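Local coordinates for putative uncharacterized protein (PDB 3R4V) that is of uncharacterised function but belongs to the phage tubulin-like proteins and binds guanosine-5'-diphosphate in this structure, at residues A[190-194]-A[246-250]; A[223-227]-A[268-272]; A[58-64]-A[92-97]. All coordinates share one frame. Where two conformers were deposited one is given. Residue numbers count along the deposited sequence, not the author numbering.

Interaction 1 of 3, residues A[190-194]-A[246-250]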
loop_
_atom_site.group_PDB
_atom_site.type_symbol
_atom_site.label_atom_id
_atom_site.label_comp_id
_atom_site.label_asym_id
_atom_site.label_seq_id
_atom_site.Cartn_x
_atom_site.Cartn_y
_atom_site.Cartn_z
ATOM N N ASP A 190 -3.565 -11.547 19.150
ATOM C CA ASP A 190 -4.840 -11.482 18.448
ATOM C C ASP A 190 -4.665 -10.755 17.118
ATOM O O ASP A 190 -5.135 -11.218 16.087
ATOM C CB ASP A 190 -5.892 -10.772 19.298
ATOM C CG ASP A 190 -6.272 -11.559 20.539
ATOM O OD1 ASP A 190 -6.210 -12.807 20.502
ATOM O OD2 ASP A 190 -6.637 -10.929 21.554
ATOM N N VAL A 191 -3.978 -9.617 17.152
ATOM C CA VAL A 191 -3.701 -8.864 15.931
ATOM C C VAL A 191 -2.855 -9.682 14.959
ATOM O O VAL A 191 -3.169 -9.748 13.768
ATOM C CB VAL A 191 -3.017 -7.517 16.232
ATOM C CG1 VAL A 191 -2.541 -6.848 14.944
ATOM C CG2 VAL A 191 -3.972 -6.605 17.006
ATOM N N ALA A 192 -1.806 -10.326 15.468
ATOM C CA ALA A 192 -0.927 -11.136 14.620
ATOM C C ALA A 192 -1.719 -12.224 13.910
ATOM O O ALA A 192 -1.581 -12.419 12.702
ATOM C CB ALA A 192 0.223 -11.750 15.435
ATOM N N ASN A 193 -2.568 -12.926 14.652
ATOM C CA ASN A 193 -3.333 -14.017 14.058
ATOM C C ASN A 193 -4.491 -13.577 13.168
ATOM O O ASN A 193 -5.027 -14.386 12.404
ATOM C CB ASN A 193 -3.796 -14.999 15.123
ATOM C CG ASN A 193 -2.650 -15.826 15.664
ATOM O OD1 ASN A 193 -1.900 -16.445 14.898
ATOM N ND2 ASN A 193 -2.480 -15.810 16.975
ATOM N N TRP A 194 -4.871 -12.305 13.271
ATOM C CA TRP A 194 -5.839 -11.724 12.361
ATOM C C TRP A 194 -5.215 -11.539 10.989
ATOM O O TRP A 194 -5.789 -11.944 9.983
ATOM C CB TRP A 194 -6.334 -10.372 12.896
ATOM C CG TRP A 194 -6.990 -9.468 11.890
ATOM C CD1 TRP A 194 -8.171 -9.677 11.238
ATOM C CD2 TRP A 194 -6.505 -8.194 11.447
ATOM N NE1 TRP A 194 -8.451 -8.606 10.409
ATOM C CE2 TRP A 194 -7.440 -7.685 10.520
ATOM C CE3 TRP A 194 -5.366 -7.438 11.740
ATOM C CZ2 TRP A 194 -7.270 -6.454 9.882
ATOM C CZ3 TRP A 194 -5.197 -6.211 11.110
ATOM C CH2 TRP A 194 -6.142 -5.732 10.193
ATOM N N ILE A 246 -13.672 -16.695 8.796
ATOM C CA ILE A 246 -13.010 -17.844 9.382
ATOM C C ILE A 246 -12.409 -17.485 10.730
ATOM O O ILE A 246 -12.355 -18.312 11.640
ATOM C CB ILE A 246 -11.877 -18.344 8.471
ATOM C CG1 ILE A 246 -12.444 -18.862 7.150
ATOM C CG2 ILE A 246 -11.048 -19.408 9.182
ATOM C CD1 ILE A 246 -13.530 -19.897 7.333
ATOM N N TYR A 247 -11.943 -16.248 10.852
ATOM C CA TYR A 247 -11.337 -15.783 12.092
ATOM C C TYR A 247 -12.015 -14.483 12.485
ATOM O O TYR A 247 -12.238 -13.624 11.646
ATOM C CB TYR A 247 -9.828 -15.571 11.902
ATOM C CG TYR A 247 -9.129 -14.954 13.099
ATOM C CD1 TYR A 247 -8.512 -15.752 14.062
ATOM C CD2 TYR A 247 -9.074 -13.576 13.259
ATOM C CE1 TYR A 247 -7.871 -15.193 15.151
ATOM C CE2 TYR A 247 -8.438 -13.004 14.350
ATOM C CZ TYR A 247 -7.834 -13.816 15.288
ATOM O OH TYR A 247 -7.197 -13.253 16.370
ATOM N N ARG A 248 -12.354 -14.345 13.761
ATOM C CA ARG A 248 -13.063 -13.171 14.256
ATOM C C ARG A 248 -12.566 -12.814 15.656
ATOM O O ARG A 248 -12.451 -13.706 16.498
ATOM C CB ARG A 248 -14.561 -13.490 14.300
ATOM C CG ARG A 248 -15.392 -12.607 15.209
ATOM C CD ARG A 248 -16.631 -13.349 15.722
ATOM N NE ARG A 248 -17.401 -13.989 14.658
ATOM C CZ ARG A 248 -18.270 -13.353 13.877
ATOM N NH1 ARG A 248 -18.474 -12.053 14.035
ATOM N NH2 ARG A 248 -18.931 -14.014 12.935
ATOM N N LYS A 249 -12.300 -11.533 15.907
ATOM C CA LYS A 249 -11.927 -11.060 17.245
ATOM C C LYS A 249 -12.519 -9.686 17.523
ATOM O O LYS A 249 -12.735 -8.893 16.609
ATOM C CB LYS A 249 -10.406 -10.989 17.415
ATOM C CG LYS A 249 -9.766 -12.274 17.884
ATOM C CD LYS A 249 -10.000 -12.512 19.365
ATOM C CE LYS A 249 -9.738 -13.971 19.716
ATOM N NZ LYS A 249 -8.504 -14.485 19.047
ATOM N N VAL A 250 -12.758 -9.407 18.795
ATOM C CA VAL A 250 -13.314 -8.121 19.206
ATOM C C VAL A 250 -12.468 -7.461 20.296
ATOM O O VAL A 250 -11.972 -8.129 21.202
ATOM C CB VAL A 250 -14.767 -8.278 19.695
ATOM C CG1 VAL A 250 -15.294 -6.964 20.292
ATOM C CG2 VAL A 250 -15.653 -8.744 18.556
#
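A charge pair links the helix to the strand. Asp-190 OD1 and Lys-249 NZ form a hydrogen-bonded salt bridge of 3.2 Å, while the other carboxylate oxygen, OD2, takes a hydrogen bond from the backbone of Asp-187. The same ammonium group donates back to its own strand, from Lys-249 NZ to Tyr-247 OH at 3.2 Å, so the lysine tip ties the carboxylate to the phenol. That hydroxyl also reaches the helix backbone, with Tyr-247 OH 2.9 Å from Asp-190 O. The geometry follows from strand alternation: Tyr-247 and Lys-249, two residues apart, both point toward the helix, whereas Arg-248 between them points away.

The helix 188-195 here packs against an edge strand, 247-252, of the sheet in the tubulin-like C-terminal domain. Segments 190-194 and 247-250 run roughly antiparallel, at 151°, with their axes 9.3 Å apart at closest. Strand 247-252 pairs in parallel with strand 228-233, and Trp-194 O bonds to Ser-228 OG, so the helix is joined to the neighbouring strand as well.

Van der Waals contact centres on the ring of Tyr-247, which has the largest area covered. Asn-193 C lies over one face, 4.0 Å from Tyr-247 CZ, and the start of Trp-194 closes in beside it, with Trp-194 CA 3.5 Å and CB 3.7 Å from Tyr-247 CE2. The two aromatic rings do not stack: the indole turns away from the tyrosine to pack on Leu-230, with Tyr-247 CD2 near its edge, close to the ring plane.

Interaction 2 of 3, residues A[223-227]-A[268-272]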
loop_
_atom_site.group_PDB
_atom_site.type_symbol
_atom_site.label_atom_id
_atom_site.label_comp_id
_atom_site.label_asym_id
_atom_site.label_seq_id
_atom_site.Cartn_x
_atom_site.Cartn_y
_atom_site.Cartn_z
ATOM N N VAL A 223 -18.798 -6.812 3.060
ATOM C CA VAL A 223 -17.526 -7.250 2.480
ATOM C C VAL A 223 -17.705 -8.699 2.023
ATOM O O VAL A 223 -18.030 -9.566 2.826
ATOM C CB VAL A 223 -16.363 -7.172 3.494
ATOM C CG1 VAL A 223 -15.089 -7.744 2.890
ATOM C CG2 VAL A 223 -16.141 -5.737 3.961
ATOM N N PRO A 224 -17.519 -8.967 0.726
ATOM C CA PRO A 224 -17.799 -10.331 0.250
ATOM C C PRO A 224 -16.729 -11.350 0.667
ATOM O O PRO A 224 -15.531 -11.024 0.705
ATOM C CB PRO A 224 -17.826 -10.172 -1.278
ATOM C CG PRO A 224 -16.992 -8.966 -1.544
ATOM C CD PRO A 224 -17.181 -8.042 -0.370
ATOM N N GLU A 225 -17.172 -12.566 0.984
ATOM C CA GLU A 225 -16.264 -13.654 1.340
ATOM C C GLU A 225 -15.193 -13.257 2.356
ATOM O O GLU A 225 -14.003 -13.474 2.137
ATOM C CB GLU A 225 -15.621 -14.233 0.077
ATOM C CG GLU A 225 -16.678 -14.815 -0.869
ATOM C CD GLU A 225 -16.102 -15.440 -2.134
ATOM O OE1 GLU A 225 -14.938 -15.888 -2.121
ATOM O OE2 GLU A 225 -16.826 -15.483 -3.147
ATOM N N ALA A 226 -15.621 -12.710 3.486
ATOM C CA ALA A 226 -14.681 -12.235 4.487
ATOM C C ALA A 226 -13.883 -13.410 5.024
ATOM O O ALA A 226 -14.451 -14.462 5.332
ATOM C CB ALA A 226 -15.420 -11.530 5.618
ATOM N N ILE A 227 -12.576 -13.236 5.145
ATOM C CA ILE A 227 -11.708 -14.275 5.709
ATOM C C ILE A 227 -11.425 -14.068 7.194
ATOM O O ILE A 227 -11.533 -15.000 7.989
ATOM C CB ILE A 227 -10.347 -14.304 4.985
ATOM C CG1 ILE A 227 -10.556 -14.501 3.481
ATOM C CG2 ILE A 227 -9.420 -15.376 5.592
ATOM C CD1 ILE A 227 -9.296 -14.218 2.653
ATOM N N VAL A 268 -11.794 -5.708 8.086
ATOM C CA VAL A 268 -12.179 -6.976 7.477
ATOM C C VAL A 268 -11.242 -7.308 6.337
ATOM O O VAL A 268 -11.015 -6.484 5.460
ATOM C CB VAL A 268 -13.600 -6.910 6.936
ATOM C CG1 VAL A 268 -14.082 -8.319 6.543
ATOM C CG2 VAL A 268 -14.532 -6.281 7.981
ATOM N N ILE A 269 -10.672 -8.505 6.374
ATOM C CA ILE A 269 -9.760 -8.947 5.323
ATOM C C ILE A 269 -10.494 -9.954 4.430
ATOM O O ILE A 269 -11.081 -10.903 4.929
ATOM C CB ILE A 269 -8.487 -9.601 5.932
ATOM C CG1 ILE A 269 -7.739 -8.599 6.817
ATOM C CG2 ILE A 269 -7.568 -10.175 4.830
ATOM C CD1 ILE A 269 -6.553 -9.170 7.561
ATOM N N ASN A 270 -10.451 -9.751 3.112
ATOM C CA ASN A 270 -10.924 -10.759 2.169
ATOM C C ASN A 270 -9.948 -10.806 1.010
ATOM O O ASN A 270 -8.913 -10.158 1.083
ATOM C CB ASN A 270 -12.343 -10.467 1.686
ATOM C CG ASN A 270 -12.418 -9.315 0.723
ATOM O OD1 ASN A 270 -11.478 -8.522 0.599
ATOM N ND2 ASN A 270 -13.553 -9.198 0.035
ATOM N N SER A 271 -10.252 -11.557 -0.046
ATOM C CA SER A 271 -9.336 -11.558 -1.200
ATOM C C SER A 271 -10.059 -11.697 -2.530
ATOM O O SER A 271 -9.434 -11.543 -3.580
ATOM C CB SER A 271 -8.268 -12.654 -1.070
ATOM O OG SER A 271 -8.861 -13.947 -1.216
ATOM N N VAL A 272 -11.356 -11.996 -2.504
ATOM C CA VAL A 272 -12.080 -12.213 -3.756
ATOM C C VAL A 272 -12.137 -10.941 -4.618
ATOM O O VAL A 272 -12.254 -11.018 -5.827
ATOM C CB VAL A 272 -13.484 -12.822 -3.539
ATOM C CG1 VAL A 272 -14.425 -11.816 -2.900
ATOM C CG2 VAL A 272 -14.057 -13.303 -4.860
HETATM O O HOH W 1 -12.276 -13.519 0.020
#
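The loop ahead of strand 228-233 curls around the end of strand 264-270, and the side chain of Asn-270 fills the hollow of its bend. There Asn-270 CB sits 3.5 Å from Glu-225 O, and ND2 lies 3.6 Å from Val-223 CG1 while donating to Pro-224 O at 2.8 Å. Beside this plug, Val-268 CG1 wedges between Val-223 CG1 (3.8 Å) and Ala-226 CB (3.6 Å). Further along, Val-272 CG1 packs on Pro-224 CG at 4.1 Å, and Ile-227 CD1 lies against the backbone at Asn-270 C, 3.8 Å away. A water bridges the two backbones, donating to Glu-225 O (2.7 Å) and accepting from Ser-271 N (2.8 Å). Ile-227 N bonds to Ile-269 O at 2.8 Å, where the loop enters the antiparallel pairing of strands 228-233 and 264-270 in the tubulin-like C-terminal domain. Because Asn-270 OD1 also accepts from the His-212 side chain, this buried amide is matched at both its ends and links the loop to strand 208-214.

Interaction 3 of 3, residues A[58-64]-A[92-97]. With GDP (guanosine-5'-diphosphate), chain B.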
loop_
_atom_site.group_PDB
_atom_site.type_symbol
_atom_site.label_atom_id
_atom_site.label_comp_id
_atom_site.label_asym_id
_atom_site.label_seq_id
_atom_site.Cartn_x
_atom_site.Cartn_y
_atom_site.Cartn_z
ATOM N N GLY A 58 10.608 6.406 -12.515
ATOM C CA GLY A 58 9.370 5.913 -13.094
ATOM C C GLY A 58 9.473 4.528 -13.708
ATOM O O GLY A 58 8.457 3.861 -13.937
ATOM N N ASN A 59 10.700 4.094 -13.991
ATOM C CA ASN A 59 10.922 2.777 -14.578
ATOM C C ASN A 59 11.427 1.820 -13.505
ATOM O O ASN A 59 12.547 1.963 -13.003
ATOM C CB ASN A 59 11.912 2.867 -15.747
ATOM C CG ASN A 59 12.084 1.544 -16.476
ATOM O OD1 ASN A 59 12.082 0.477 -15.864
ATOM N ND2 ASN A 59 12.244 1.612 -17.791
ATOM N N ARG A 60 10.585 0.857 -13.144
ATOM C CA ARG A 60 10.874 -0.032 -12.034
ATOM C C ARG A 60 12.009 -0.983 -12.358
ATOM O O ARG A 60 12.783 -1.343 -11.487
ATOM C CB ARG A 60 9.623 -0.836 -11.678
ATOM C CG ARG A 60 8.441 0.031 -11.269
ATOM C CD ARG A 60 7.203 -0.828 -11.056
ATOM N NE ARG A 60 7.300 -1.691 -9.877
ATOM C CZ ARG A 60 7.234 -3.022 -9.914
ATOM N NH1 ARG A 60 7.110 -3.653 -11.077
ATOM N NH2 ARG A 60 7.301 -3.729 -8.790
ATOM N N LYS A 61 12.092 -1.395 -13.620
ATOM C CA LYS A 61 13.111 -2.339 -14.064
ATOM C C LYS A 61 14.508 -1.714 -13.970
ATOM O O LYS A 61 15.511 -2.400 -13.739
ATOM C CB LYS A 61 12.800 -2.789 -15.500
ATOM C CG LYS A 61 13.744 -3.848 -16.048
ATOM C CD LYS A 61 13.375 -4.239 -17.487
ATOM C CE LYS A 61 12.557 -5.524 -17.554
ATOM N NZ LYS A 61 13.393 -6.758 -17.403
ATOM N N VAL A 62 14.555 -0.397 -14.147
ATOM C CA VAL A 62 15.785 0.366 -14.033
ATOM C C VAL A 62 16.157 0.598 -12.577
ATOM O O VAL A 62 17.319 0.482 -12.208
ATOM C CB VAL A 62 15.660 1.721 -14.742
ATOM C CG1 VAL A 62 16.771 2.656 -14.311
ATOM C CG2 VAL A 62 15.667 1.528 -16.249
ATOM N N ILE A 63 15.163 0.909 -11.751
ATOM C CA ILE A 63 15.410 1.241 -10.357
ATOM C C ILE A 63 15.782 0.028 -9.508
ATOM O O ILE A 63 16.614 0.124 -8.605
ATOM C CB ILE A 63 14.205 1.979 -9.747
ATOM C CG1 ILE A 63 14.176 3.417 -10.275
ATOM C CG2 ILE A 63 14.264 1.944 -8.222
ATOM C CD1 ILE A 63 12.856 4.114 -10.102
ATOM N N LEU A 64 15.173 -1.113 -9.801
ATOM C CA LEU A 64 15.385 -2.321 -9.001
ATOM C C LEU A 64 16.852 -2.753 -8.787
ATOM O O LEU A 64 17.270 -2.978 -7.650
ATOM C CB LEU A 64 14.542 -3.480 -9.563
ATOM C CG LEU A 64 14.734 -4.854 -8.913
ATOM C CD1 LEU A 64 14.522 -4.751 -7.411
ATOM C CD2 LEU A 64 13.770 -5.865 -9.527
ATOM N N GLY A 92 4.292 4.170 -9.707
ATOM C CA GLY A 92 5.541 4.856 -10.013
ATOM C C GLY A 92 6.691 3.864 -10.110
ATOM O O GLY A 92 6.467 2.660 -10.265
ATOM N N GLY A 93 7.915 4.367 -10.002
ATOM C CA GLY A 93 9.101 3.554 -10.185
ATOM C C GLY A 93 9.831 3.243 -8.893
ATOM O O GLY A 93 10.479 2.202 -8.787
ATOM N N SER A 94 9.717 4.133 -7.907
ATOM C CA SER A 94 10.502 4.029 -6.674
ATOM C C SER A 94 9.737 3.411 -5.507
ATOM O O SER A 94 10.212 2.446 -4.886
ATOM C CB SER A 94 11.062 5.396 -6.264
ATOM O OG SER A 94 11.976 5.872 -7.235
ATOM N N GLY A 95 8.564 3.969 -5.204
ATOM C CA GLY A 95 7.715 3.420 -4.162
ATOM C C GLY A 95 7.344 1.982 -4.459
ATOM O O GLY A 95 7.352 1.136 -3.563
ATOM N N SER A 96 7.036 1.697 -5.721
ATOM C CA SER A 96 6.542 0.378 -6.096
ATOM C C SER A 96 7.661 -0.668 -6.162
ATOM O O SER A 96 7.401 -1.825 -6.486
ATOM C CB SER A 96 5.828 0.441 -7.438
ATOM O OG SER A 96 6.779 0.713 -8.471
ATOM N N VAL A 97 8.891 -0.234 -5.898
ATOM C CA VAL A 97 10.053 -1.121 -5.800
ATOM C C VAL A 97 10.557 -1.183 -4.362
ATOM O O VAL A 97 10.671 -2.267 -3.789
ATOM C CB VAL A 97 11.177 -0.703 -6.765
ATOM C CG1 VAL A 97 12.461 -1.457 -6.449
ATOM C CG2 VAL A 97 10.738 -0.975 -8.200
HETATM P PB GDP B . 7.514 7.154 -7.247
HETATM O O1B GDP B . 8.212 8.260 -6.489
HETATM O O2B GDP B . 7.212 6.039 -6.281
HETATM O O3B GDP B . 8.384 6.678 -8.404
HETATM O O3A GDP B . 6.168 7.716 -7.904
HETATM P PA GDP B . 5.048 8.610 -7.173
HETATM O O1A GDP B . 5.536 10.007 -6.827
HETATM O O2A GDP B . 4.495 7.897 -5.972
HETATM O "O5'" GDP B . 3.988 8.704 -8.339
HETATM C "C5'" GDP B . 3.438 7.529 -8.959
HETATM C "C4'" GDP B . 2.048 7.824 -9.512
HETATM O "O4'" GDP B . 1.126 7.985 -8.426
HETATM C "C3'" GDP B . 1.973 9.126 -10.293
HETATM O "O3'" GDP B . 2.192 8.889 -11.681
HETATM C "C2'" GDP B . 0.556 9.594 -10.044
HETATM O "O2'" GDP B . -0.348 8.932 -10.928
HETATM C "C1'" GDP B . 0.227 9.082 -8.660
HETATM N N9 GDP B . 0.544 10.052 -7.591
HETATM C C8 GDP B . 1.613 10.881 -7.513
HETATM N N7 GDP B . 1.589 11.591 -6.355
HETATM C C5 GDP B . 0.501 11.196 -5.657
HETATM C C6 GDP B . -0.116 11.522 -4.352
HETATM O O6 GDP B . 0.398 12.373 -3.599
HETATM N N1 GDP B . -1.247 10.876 -4.012
HETATM C C2 GDP B . -1.820 9.951 -4.814
HETATM N N2 GDP B . -2.957 9.320 -4.419
HETATM N N3 GDP B . -1.303 9.603 -6.015
HETATM C C4 GDP B . -0.169 10.178 -6.474
HETATM O O HOH W 2 11.123 6.674 -9.898
#
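Arg-60 and Val-97 have nearly equal areas covered, and they meet directly: Arg-60 CB is 3.7 Å from Val-97 CG2. Beyond that point the arginine runs along the glycine-rich segment, CG lying 3.4 Å from Gly-92 O, and its guanidinium donates from NH2 to Ser-96 O at 3.0 Å. NE adds weak hydrogen bonds to Ser-96 OG (2.8 Å) and Ser-96 O (3.4 Å). Ser-96 OG in turn donates to Gly-92 O at 2.7 Å, while helix 124-144 flanks the arginine through Asp-132 and Thr-133.

The Gly-Gly-Ser-Gly-Ser run at 92-96 belongs to the glycine-rich phosphate-binding signature loop of the tubulin/FtsZ fold. Gly-93 N (2.8 Å) and Ser-94 N (2.9 Å) donate to GDP O3B, and Gly-95 N donates to O2B (2.7 Å). A water joins Gly-58 N, Ser-94 OG and GDP O3B, and Ser-94 OG is also hydrogen-bonded to Thr-33 OG1.

Ile-63, one turn on from Arg-60, places CD1 3.3 Å from Gly-93 O and CG2 4.2 Å from Val-97 CG1. A side chain at Gly-93 would collide with Gly-58, Asn-59 and Ile-63 CD1. Leu-64 completes the apolar patch, its CD1 4.0 Å from Val-97 CG1.

How the interactions relate
Interactions 1 and 2 are neighbours in the C-terminal sheet, their centres 13 Å apart and their segments alternating along the chain. They touch directly: Ile-246 N and Tyr-247 N probably both bond to Ile-227 O, at 2.8 and 3.2 Å, and Trp-194 CE2 packs 3.4 Å from Ile-269 CD1, so the indole of one contact packs on a side chain of the other. Interaction 3, in the nucleotide-binding part, lies across the chain's centre: its centre is 34 Å from that of interaction 1 (nearest atoms about 20 Å) and 30 Å from that of interaction 2 (nearest atoms about 19 Å). Of the three, it alone holds GDP-pocket residues, Gly-92 to Gly-95.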